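Local coordinates for endo-beta-1,2-glucanase (Talaromyces funiculosus, PDB 6IMV), which hydrolyses beta-1,2-glucosidic bonds within beta-1,2-glucan chains, acting as an endo-type glycoside hydrolase, at residues T62-V67 against V427-T432; L89-I94 against V173-Q178; A345-V350 against S416-R421. All coordinates share one frame; numbering follows the deposited sequence.

Contact 1 (T62-V67 against V427-T432); sequences TNIDWV and VSALLT
T62 and L431 form an antiparallel hydrogen-bonded pair in which each backbone both gives and accepts a bond: T62 N reaches L431 O at 3.0 Å, and L431 N returns to T62 O at 2.8 Å. Their side chains lie side by side, T62 CG2 resting 3.8 Å from L431 CD1. The threonine OG1 stands anti to the backbone N (chi1 -178°), from where it bonds to N63 O and leaves CG2 for the leucine. I64 comes across L431 at about a right angle, its CG2 also 3.8 Å from L431 CD1, so the leucine methyl is gripped by two beta-branched residues, a type well suited to extended strands.

N63 and L430 make the next, non-hydrogen-bonded pair, with N63 OD1 lying 3.6 Å from L430 CD1. A water also lies between N63 OD1 and A429 O, within hydrogen-bonding reach of each, while N63 ND2 bonds to V73 O. Regular pairing then stops at A429, the centre of an inverse gamma turn. I64 N still finds A429 O at 3.1 Å along a nearly straight N-H (173°), but from well above the carbonyl plane. Alanine suits this bend because only a methyl group has to fit against I64 O and the indole of W66, whose CE3 is 4.0 Å from A429 CB. The indole turns its edge to V427 O, in the ring plane, with CZ3 3.6 Å away; K409 makes a cation-pi contact with the ring.

In the larger antiparallel sheet, strand 57-64 lies between strands 71-78 and 427-432, and strand 415-421 flanks the latter. At the far end T432, a residue touching bound glucose, caps S435 N at the start of helix 433-443.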
loop_
_atom_site.group_PDB
_atom_site.type_symbol
_atom_site.label_atom_id
_atom_site.label_comp_id
_atom_site.label_asym_id
_atom_site.label_seq_id
_atom_site.Cartn_x
_atom_site.Cartn_y
_atom_site.Cartn_z
ATOM N N THR A 62 -4.089 -0.617 -15.275
ATOM C CA THR A 62 -4.430 -0.424 -16.678
ATOM C C THR A 62 -5.052 0.957 -16.890
ATOM O O THR A 62 -5.760 1.496 -16.028
ATOM C CB THR A 62 -5.385 -1.516 -17.187
ATOM O OG1 THR A 62 -5.628 -1.274 -18.573
ATOM C CG2 THR A 62 -6.711 -1.528 -16.471
ATOM N N ASN A 63 -4.793 1.509 -18.077
ATOM C CA ASN A 63 -5.505 2.668 -18.577
ATOM C C ASN A 63 -6.935 2.247 -18.919
ATOM O O ASN A 63 -7.188 1.088 -19.257
ATOM C CB ASN A 63 -4.830 3.248 -19.816
ATOM C CG ASN A 63 -3.430 3.737 -19.540
ATOM O OD1 ASN A 63 -3.251 4.873 -19.110
ATOM N ND2 ASN A 63 -2.447 2.883 -19.784
ATOM N N ILE A 64 -7.857 3.204 -18.822
ATOM C CA ILE A 64 -9.217 3.022 -19.290
ATOM C C ILE A 64 -9.520 4.156 -20.271
ATOM O O ILE A 64 -8.946 5.256 -20.168
ATOM C CB ILE A 64 -10.222 2.949 -18.117
ATOM C CG1 ILE A 64 -10.244 4.231 -17.274
ATOM C CG2 ILE A 64 -9.926 1.734 -17.263
ATOM C CD1 ILE A 64 -11.156 4.163 -16.058
ATOM N N ASP A 65 -10.406 3.871 -21.228
ATOM C CA ASP A 65 -10.705 4.790 -22.317
ATOM C C ASP A 65 -11.330 6.072 -21.752
ATOM O O ASP A 65 -12.235 6.041 -20.915
ATOM C CB ASP A 65 -11.605 4.124 -23.356
ATOM C CG ASP A 65 -11.893 5.011 -24.553
ATOM O OD1 ASP A 65 -11.066 5.023 -25.462
ATOM O OD2 ASP A 65 -12.931 5.711 -24.533
ATOM N N TRP A 66 -10.841 7.208 -22.247
ATOM C CA TRP A 66 -11.267 8.518 -21.814
ATOM C C TRP A 66 -12.795 8.656 -21.829
ATOM O O TRP A 66 -13.367 9.224 -20.907
ATOM C CB TRP A 66 -10.616 9.607 -22.671
ATOM C CG TRP A 66 -11.024 10.970 -22.217
ATOM C CD1 TRP A 66 -11.938 11.807 -22.797
ATOM C CD2 TRP A 66 -10.584 11.626 -21.018
ATOM N NE1 TRP A 66 -12.058 12.958 -22.062
ATOM C CE2 TRP A 66 -11.240 12.873 -20.965
ATOM C CE3 TRP A 66 -9.687 11.285 -20.000
ATOM C CZ2 TRP A 66 -11.017 13.782 -19.935
ATOM C CZ3 TRP A 66 -9.475 12.183 -18.980
ATOM C CH2 TRP A 66 -10.135 13.410 -18.948
ATOM N N VAL A 67 -13.439 8.149 -22.885
ATOM C CA VAL A 67 -14.874 8.292 -23.080
ATOM C C VAL A 67 -15.623 7.118 -22.437
ATOM O O VAL A 67 -16.583 7.342 -21.706
ATOM C CB VAL A 67 -15.230 8.445 -24.571
ATOM C CG1 VAL A 67 -16.742 8.406 -24.803
ATOM C CG2 VAL A 67 -14.616 9.709 -25.161
ATOM N N VAL A 427 -8.561 14.325 -15.224
ATOM C CA VAL A 427 -8.641 13.079 -14.493
ATOM C C VAL A 427 -7.550 12.142 -15.029
ATOM O O VAL A 427 -7.203 12.197 -16.215
ATOM C CB VAL A 427 -10.058 12.484 -14.636
ATOM C CG1 VAL A 427 -10.111 11.013 -14.298
ATOM C CG2 VAL A 427 -11.079 13.241 -13.806
ATOM N N SER A 428 -6.998 11.306 -14.142
ATOM C CA SER A 428 -6.131 10.198 -14.536
ATOM C C SER A 428 -7.014 8.997 -14.868
ATOM O O SER A 428 -7.531 8.347 -13.963
ATOM C CB SER A 428 -5.136 9.858 -13.455
ATOM O OG SER A 428 -4.219 8.875 -13.909
ATOM N N ALA A 429 -7.202 8.730 -16.164
ATOM C CA ALA A 429 -8.098 7.665 -16.619
ATOM C C ALA A 429 -7.338 6.340 -16.533
ATOM O O ALA A 429 -6.862 5.787 -17.536
ATOM C CB ALA A 429 -8.590 7.975 -18.014
ATOM N N LEU A 430 -7.171 5.880 -15.292
ATOM C CA LEU A 430 -6.233 4.850 -14.958
ATOM C C LEU A 430 -6.731 4.107 -13.713
ATOM O O LEU A 430 -7.456 4.681 -12.889
ATOM C CB LEU A 430 -4.882 5.534 -14.717
ATOM C CG LEU A 430 -3.700 4.614 -14.404
ATOM C CD1 LEU A 430 -3.272 3.857 -15.645
ATOM C CD2 LEU A 430 -2.535 5.404 -13.832
ATOM N N LEU A 431 -6.353 2.827 -13.613
ATOM C CA LEU A 431 -6.538 2.014 -12.419
ATOM C C LEU A 431 -5.170 1.488 -11.972
ATOM O O LEU A 431 -4.434 0.982 -12.802
ATOM C CB LEU A 431 -7.455 0.827 -12.739
ATOM C CG LEU A 431 -8.690 1.116 -13.588
ATOM C CD1 LEU A 431 -9.305 -0.193 -14.060
ATOM C CD2 LEU A 431 -9.706 1.957 -12.827
ATOM N N THR A 432 -4.856 1.578 -10.673
ATOM C CA THR A 432 -3.687 0.906 -10.115
ATOM C C THR A 432 -4.045 0.270 -8.770
ATOM O O THR A 432 -4.983 0.710 -8.104
ATOM C CB THR A 432 -2.497 1.864 -9.940
ATOM O OG1 THR A 432 -2.835 2.844 -8.959
ATOM C CG2 THR A 432 -2.093 2.555 -11.228
HETATM O O HOH W 1 -4.880 6.932 -19.387
#

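Contact 2 (L89-I94 against V173-Q178); sequences LYAHAI and VYAFIQ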
loop_
_atom_site.group_PDB
_atom_site.type_symbol
_atom_site.label_atom_id
_atom_site.label_comp_id
_atom_site.label_asym_id
_atom_site.label_seq_id
_atom_site.Cartn_x
_atom_site.Cartn_y
_atom_site.Cartn_z
ATOM N N LEU A 89 -5.006 -8.927 0.396
ATOM C CA LEU A 89 -6.409 -9.184 0.043
ATOM C C LEU A 89 -6.673 -10.695 0.122
ATOM O O LEU A 89 -7.684 -11.120 0.685
ATOM C CB LEU A 89 -6.673 -8.632 -1.358
ATOM C CG LEU A 89 -8.093 -8.698 -1.917
ATOM C CD1 LEU A 89 -8.384 -10.037 -2.559
ATOM C CD2 LEU A 89 -9.156 -8.360 -0.893
ATOM N N TYR A 90 -5.758 -11.487 -0.453
ATOM C CA TYR A 90 -5.898 -12.940 -0.499
ATOM C C TYR A 90 -5.819 -13.559 0.904
ATOM O O TYR A 90 -6.432 -14.602 1.135
ATOM C CB TYR A 90 -4.863 -13.571 -1.434
ATOM C CG TYR A 90 -5.029 -13.256 -2.898
ATOM C CD1 TYR A 90 -6.232 -12.829 -3.435
ATOM C CD2 TYR A 90 -3.956 -13.399 -3.757
ATOM C CE1 TYR A 90 -6.350 -12.535 -4.784
ATOM C CE2 TYR A 90 -4.059 -13.117 -5.108
ATOM C CZ TYR A 90 -5.264 -12.692 -5.629
ATOM O OH TYR A 90 -5.347 -12.409 -6.956
ATOM N N ALA A 91 -5.073 -12.934 1.822
ATOM C CA ALA A 91 -4.988 -13.408 3.200
ATOM C C ALA A 91 -6.379 -13.346 3.843
ATOM O O ALA A 91 -6.818 -14.319 4.461
ATOM C CB ALA A 91 -3.959 -12.624 3.974
ATOM N N HIS A 92 -7.094 -12.231 3.637
ATOM C CA HIS A 92 -8.452 -12.081 4.166
ATOM C C HIS A 92 -9.408 -13.060 3.471
ATOM O O HIS A 92 -10.252 -13.679 4.128
ATOM C CB HIS A 92 -8.926 -10.628 4.046
ATOM C CG HIS A 92 -8.207 -9.694 4.962
ATOM N ND1 HIS A 92 -8.366 -9.738 6.337
ATOM C CD2 HIS A 92 -7.325 -8.701 4.715
ATOM C CE1 HIS A 92 -7.618 -8.805 6.891
ATOM N NE2 HIS A 92 -6.966 -8.157 5.918
ATOM N N ALA A 93 -9.282 -13.174 2.142
ATOM C CA ALA A 93 -10.159 -14.010 1.333
ATOM C C ALA A 93 -10.054 -15.476 1.777
ATOM O O ALA A 93 -11.082 -16.136 1.992
ATOM C CB ALA A 93 -9.836 -13.861 -0.131
ATOM N N ILE A 94 -8.824 -15.980 1.927
ATOM C CA ILE A 94 -8.631 -17.399 2.255
ATOM C C ILE A 94 -9.096 -17.684 3.695
ATOM O O ILE A 94 -9.421 -18.809 3.994
ATOM C CB ILE A 94 -7.181 -17.878 2.026
ATOM C CG1 ILE A 94 -7.156 -19.395 1.801
ATOM C CG2 ILE A 94 -6.261 -17.452 3.156
ATOM C CD1 ILE A 94 -5.891 -19.908 1.178
ATOM N N VAL A 173 3.001 -11.826 2.924
ATOM C CA VAL A 173 3.120 -13.282 2.784
ATOM C C VAL A 173 3.059 -13.940 4.169
ATOM O O VAL A 173 2.440 -14.982 4.330
ATOM C CB VAL A 173 4.385 -13.675 1.996
ATOM C CG1 VAL A 173 4.697 -15.164 2.114
ATOM C CG2 VAL A 173 4.266 -13.277 0.531
ATOM N N TYR A 174 3.712 -13.316 5.151
ATOM C CA TYR A 174 3.698 -13.741 6.558
ATOM C C TYR A 174 2.241 -13.853 7.038
ATOM O O TYR A 174 1.838 -14.891 7.594
ATOM C CB TYR A 174 4.536 -12.745 7.365
ATOM C CG TYR A 174 4.909 -13.116 8.778
ATOM C CD1 TYR A 174 6.108 -13.756 9.055
ATOM C CD2 TYR A 174 4.124 -12.725 9.852
ATOM C CE1 TYR A 174 6.497 -14.038 10.355
ATOM C CE2 TYR A 174 4.498 -12.999 11.161
ATOM C CZ TYR A 174 5.685 -13.666 11.414
ATOM O OH TYR A 174 6.057 -13.933 12.702
ATOM N N ALA A 175 1.443 -12.812 6.769
ATOM C CA ALA A 175 -0.006 -12.793 7.082
ATOM C C ALA A 175 -0.749 -13.923 6.358
ATOM O O ALA A 175 -1.562 -14.632 6.969
ATOM C CB ALA A 175 -0.606 -11.462 6.718
ATOM N N PHE A 176 -0.499 -14.052 5.051
ATOM C CA PHE A 176 -1.212 -15.009 4.220
ATOM C C PHE A 176 -0.997 -16.427 4.756
ATOM O O PHE A 176 -1.935 -17.225 4.802
ATOM C CB PHE A 176 -0.771 -14.937 2.757
ATOM C CG PHE A 176 -1.399 -16.009 1.911
ATOM C CD1 PHE A 176 -2.668 -15.838 1.383
ATOM C CD2 PHE A 176 -0.742 -17.211 1.687
ATOM C CE1 PHE A 176 -3.259 -16.841 0.629
ATOM C CE2 PHE A 176 -1.334 -18.211 0.934
ATOM C CZ PHE A 176 -2.586 -18.021 0.397
ATOM N N ILE A 177 0.253 -16.728 5.111
ATOM C CA ILE A 177 0.629 -18.035 5.644
ATOM C C ILE A 177 -0.211 -18.323 6.888
ATOM O O ILE A 177 -0.779 -19.413 6.999
ATOM C CB ILE A 177 2.139 -18.104 5.938
ATOM C CG1 ILE A 177 2.944 -18.216 4.643
ATOM C CG2 ILE A 177 2.474 -19.227 6.912
ATOM C CD1 ILE A 177 4.384 -17.789 4.797
ATOM N N GLN A 178 -0.279 -17.346 7.805
ATOM C CA GLN A 178 -1.048 -17.484 9.021
ATOM C C GLN A 178 -2.534 -17.706 8.682
ATOM O O GLN A 178 -3.174 -18.585 9.268
ATOM C CB GLN A 178 -0.874 -16.275 9.937
ATOM C CG GLN A 178 -1.513 -16.460 11.300
ATOM C CD GLN A 178 -0.927 -17.643 12.037
ATOM O OE1 GLN A 178 0.276 -17.735 12.255
ATOM N NE2 GLN A 178 -1.779 -18.580 12.410
#
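A91 and F176 bring two almost parallel helix segments, their axes 8.4 Å apart and inclined by 8°, into close touch. A91 CB sits 3.6 Å from F176 CA, an approach that the alanine's short side chain allows. From the same place the phenylalanine ring reaches toward the other helix: CG is anti to the backbone N (chi1 174°), and the ring edge meets the backbone of Y90 and A91, with F176 CD1 3.8 Å from A91 N and F176 CE1 3.9 Å from Y90 O. The side chains of I94 and F176 cross at about a right angle, I94 CD1 lying 3.9 Å from F176 CZ.

Packing is looser on the A175 side, where A175 CB and A91 CB are 4.5 Å apart and V447 and V451 supply further cover for A175. An alanine in place of F176 would probably open a gap beside I94 CD1 and Y90 CB, leaving A91 CB against the backbone of that residue as the main remaining contact here.

Helix 80-94 and helix 163-182 thus pack directly side by side, consistent with neighbouring helices of one layer in an (alpha/alpha)6 barrel. Helix 112-133 adds M120 against both Y90 and F176, helix 186-210 brings F188 to I94, and helix 448-457 covers A175.

Contact 3 (A345-V350 against S416-R421); sequences ASINNV and STESTR. With NAG (2-acetamido-2-deoxy-beta-D-glucopyranose), chain C; BGC (beta-D-glucopyranose), chain I; NAG (2-acetamido-2-deoxy-beta-D-glucopyranose), chain B.
The carboxamide of N348 and the carboxylate of E418 meet with their planes 48° apart. N348 ND2 donates to E418 OE2 at 2.8 Å; the oxygen lies in the amide plane, whereas the amide nitrogen approaches from above the carboxylate plane, 52° out of it. The same OE2 takes a second bond, from N348 N at 3.1 Å, on its anti lone pair, so a single oxygen holds both the main chain and the side chain of N348. The third flat group, the guanidinium of R421, has the methyl C8 of NAG (chain B) over one face and a water at its edge, in plane. That water links R421 NH1 to N349 OD1 and to O6 of NAG (chain C), the sugar attached covalently to N349 ND2. D379 and D423 form salt bridges to the guanidinium.

Apolar atoms pack around these groups. The glutamate chain bends at chi2 (90°), bringing CD round to I347, whose CD1 meets E418 OE2 tip to tip at 3.1 Å, a tight approach. I347 CG1 also lies 3.6 Å from S419 CB. S419 is small enough to fit beside the isoleucine and still reach the strand: its OG donates to N348 O at 3.0 Å. Farther along, V350 CG1 rests 3.6 Å from R421 CG, where the aliphatic part of the arginine serves as an apolar surface.

E418 is satisfied at its other oxygen too, OE1 bonding to T432 OG1 and S435 OG. N348 ND2 also donates to O4 of bound glucose, at 2.9 Å. With one N-H directed to E418 and another to the sugar, the two bonds should hold the amide's rotation, and E418 is well placed to act as a second-shell residue that orients the sugar-binding N348.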
loop_
_atom_site.group_PDB
_atom_site.type_symbol
_atom_site.label_atom_id
_atom_site.label_comp_id
_atom_site.label_asym_id
_atom_site.label_seq_id
_atom_site.Cartn_x
_atom_site.Cartn_y
_atom_site.Cartn_z
ATOM N N ALA A 345 -1.856 12.157 -1.889
ATOM C CA ALA A 345 -0.903 11.065 -1.831
ATOM C C ALA A 345 -0.191 10.945 -3.186
ATOM O O ALA A 345 -0.724 11.375 -4.217
ATOM C CB ALA A 345 -1.613 9.780 -1.462
ATOM N N SER A 346 1.018 10.382 -3.172
ATOM C CA SER A 346 1.746 10.075 -4.391
ATOM C C SER A 346 0.808 9.333 -5.355
ATOM O O SER A 346 0.121 8.371 -4.964
ATOM C CB SER A 346 2.987 9.258 -4.101
ATOM O OG SER A 346 3.794 9.870 -3.104
ATOM N N ILE A 347 0.772 9.781 -6.613
ATOM C CA ILE A 347 -0.285 9.370 -7.544
ATOM C C ILE A 347 0.122 9.707 -8.985
ATOM O O ILE A 347 0.908 10.637 -9.230
ATOM C CB ILE A 347 -1.614 10.061 -7.156
ATOM C CG1 ILE A 347 -2.823 9.410 -7.819
ATOM C CG2 ILE A 347 -1.578 11.562 -7.443
ATOM C CD1 ILE A 347 -3.130 8.029 -7.302
ATOM N N ASN A 348 -0.439 8.949 -9.935
ATOM C CA ASN A 348 -0.352 9.267 -11.352
ATOM C C ASN A 348 -1.117 10.563 -11.628
ATOM O O ASN A 348 -2.172 10.831 -11.040
ATOM C CB ASN A 348 -0.866 8.131 -12.239
ATOM C CG ASN A 348 0.144 7.012 -12.350
ATOM O OD1 ASN A 348 1.117 7.128 -13.097
ATOM N ND2 ASN A 348 -0.046 5.958 -11.577
ATOM N N ASN A 349 -0.547 11.348 -12.546
ATOM C CA ASN A 349 -1.097 12.596 -13.028
ATOM C C ASN A 349 -2.233 12.289 -14.006
ATOM O O ASN A 349 -2.476 11.120 -14.355
ATOM C CB ASN A 349 0.000 13.426 -13.699
ATOM C CG ASN A 349 -0.225 14.923 -13.655
ATOM O OD1 ASN A 349 -1.308 15.397 -13.296
ATOM N ND2 ASN A 349 0.808 15.665 -14.023
ATOM N N VAL A 350 -2.898 13.352 -14.465
ATOM C CA VAL A 350 -4.032 13.263 -15.381
ATOM C C VAL A 350 -3.605 12.636 -16.715
ATOM O O VAL A 350 -2.433 12.676 -17.117
ATOM C CB VAL A 350 -4.677 14.639 -15.614
ATOM C CG1 VAL A 350 -5.177 15.254 -14.325
ATOM C CG2 VAL A 350 -3.738 15.607 -16.323
ATOM N N SER A 416 -13.231 2.842 -8.205
ATOM C CA SER A 416 -12.738 4.227 -8.199
ATOM C C SER A 416 -11.678 4.429 -9.292
ATOM O O SER A 416 -10.945 3.493 -9.680
ATOM C CB SER A 416 -12.210 4.625 -6.845
ATOM O OG SER A 416 -11.072 3.853 -6.470
ATOM N N THR A 417 -11.620 5.669 -9.787
ATOM C CA THR A 417 -10.622 6.117 -10.744
ATOM C C THR A 417 -9.384 6.617 -9.980
ATOM O O THR A 417 -9.500 7.073 -8.826
ATOM C CB THR A 417 -11.240 7.185 -11.654
ATOM O OG1 THR A 417 -12.458 6.676 -12.199
ATOM C CG2 THR A 417 -10.330 7.611 -12.779
ATOM N N GLU A 418 -8.219 6.555 -10.638
ATOM C CA GLU A 418 -6.896 6.851 -10.040
ATOM C C GLU A 418 -6.903 8.197 -9.293
ATOM O O GLU A 418 -6.562 8.266 -8.100
ATOM C CB GLU A 418 -5.823 6.829 -11.134
ATOM C CG GLU A 418 -4.433 7.270 -10.672
ATOM C CD GLU A 418 -3.501 6.190 -10.154
ATOM O OE1 GLU A 418 -3.963 5.049 -9.961
ATOM O OE2 GLU A 418 -2.306 6.498 -9.928
ATOM N N SER A 419 -7.249 9.277 -10.000
ATOM C CA SER A 419 -7.088 10.625 -9.461
ATOM C C SER A 419 -7.842 11.648 -10.310
ATOM O O SER A 419 -8.155 11.379 -11.458
ATOM C CB SER A 419 -5.629 10.998 -9.365
ATOM O OG SER A 419 -5.087 11.238 -10.649
ATOM N N THR A 420 -8.095 12.815 -9.701
ATOM C CA THR A 420 -8.669 13.984 -10.350
ATOM C C THR A 420 -7.888 15.232 -9.914
ATOM O O THR A 420 -7.435 15.329 -8.776
ATOM C CB THR A 420 -10.157 14.151 -10.007
ATOM O OG1 THR A 420 -10.653 15.306 -10.684
ATOM C CG2 THR A 420 -10.435 14.293 -8.525
ATOM N N ARG A 421 -7.769 16.200 -10.823
ATOM C CA ARG A 421 -7.384 17.536 -10.433
ATOM C C ARG A 421 -8.408 18.051 -9.415
ATOM O O ARG A 421 -9.624 17.789 -9.548
ATOM C CB ARG A 421 -7.311 18.451 -11.658
ATOM C CG ARG A 421 -6.071 18.235 -12.516
ATOM C CD ARG A 421 -5.957 19.236 -13.650
ATOM N NE ARG A 421 -5.860 20.601 -13.136
ATOM C CZ ARG A 421 -4.733 21.220 -12.789
ATOM N NH1 ARG A 421 -3.568 20.596 -12.855
ATOM N NH2 ARG A 421 -4.782 22.469 -12.367
HETATM C C1 NAG C . 0.799 17.104 -14.047
HETATM C C2 NAG C . 2.228 17.594 -14.170
HETATM C C3 NAG C . 2.228 19.114 -14.097
HETATM C C4 NAG C . 1.380 19.684 -15.215
HETATM C C5 NAG C . -0.002 19.045 -15.219
HETATM C C6 NAG C . -0.761 19.438 -16.483
HETATM C C7 NAG C . 3.750 15.902 -13.251
HETATM C C8 NAG C . 4.639 15.558 -12.091
HETATM N N2 NAG C . 3.068 17.034 -13.128
HETATM O O3 NAG C . 3.554 19.602 -14.193
HETATM O O4 NAG C . 1.242 21.093 -14.974
HETATM O O5 NAG C . 0.059 17.614 -15.152
HETATM O O6 NAG C . -2.081 18.914 -16.387
HETATM O O7 NAG C . 3.664 15.188 -14.236
HETATM C C2 BGC I . 5.344 4.351 -11.384
HETATM C C3 BGC I . 3.961 4.265 -12.053
HETATM C C4 BGC I . 2.946 3.490 -11.191
HETATM C C5 BGC I . 2.994 3.997 -9.742
HETATM C C6 BGC I . 2.065 3.227 -8.800
HETATM C C1 BGC I . 5.213 4.820 -9.942
HETATM O O1 BGC I . 6.461 4.887 -9.247
HETATM O O2 BGC I . 6.132 5.299 -12.084
HETATM O O3 BGC I . 4.062 3.656 -13.342
HETATM O O4 BGC I . 1.608 3.598 -11.720
HETATM O O5 BGC I . 4.337 3.933 -9.246
HETATM O O6 BGC I . 2.516 1.878 -8.703
HETATM C C1 NAG B . 1.643 21.842 -16.138
HETATM C C2 NAG B . 1.094 23.265 -16.065
HETATM C C3 NAG B . 1.582 24.119 -17.243
HETATM C C4 NAG B . 3.068 23.942 -17.532
HETATM C C5 NAG B . 3.360 22.437 -17.628
HETATM C C6 NAG B . 4.783 22.084 -18.047
HETATM C C7 NAG B . -1.194 23.264 -15.153
HETATM C C8 NAG B . -2.631 23.093 -15.544
HETATM N N2 NAG B . -0.347 23.177 -16.164
HETATM O O3 NAG B . 1.324 25.505 -17.003
HETATM O O4 NAG B . 3.373 24.670 -18.738
HETATM O O5 NAG B . 3.056 21.857 -16.347
HETATM O O6 NAG B . 5.669 22.217 -16.930
HETATM O O7 NAG B . -0.850 23.455 -13.998
HETATM O O HOH W 2 -2.903 17.877 -13.651
#

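Contacts 1 and 3 are neighbours, their centres about 10 Å apart, because strands 415-421 and 427-432 follow each other in the chain and pair in one antiparallel sheet. Each contributes one residue to the glucose pocket, T432 from contact 1 and N348 from contact 3. Contact 2 stands apart in the helical part of the enzyme, its centre about 29 Å from that of contact 1 and 28 Å from that of contact 3. Along the chain, contact 1 closes a long loop containing the other two, and contact 2 closes before contact 3 opens. The fold thus brings parts of the chain some 360 residues apart together in a sheet bordering the pocket, with helix packing on the opposite side of the chain's centre from contact 3.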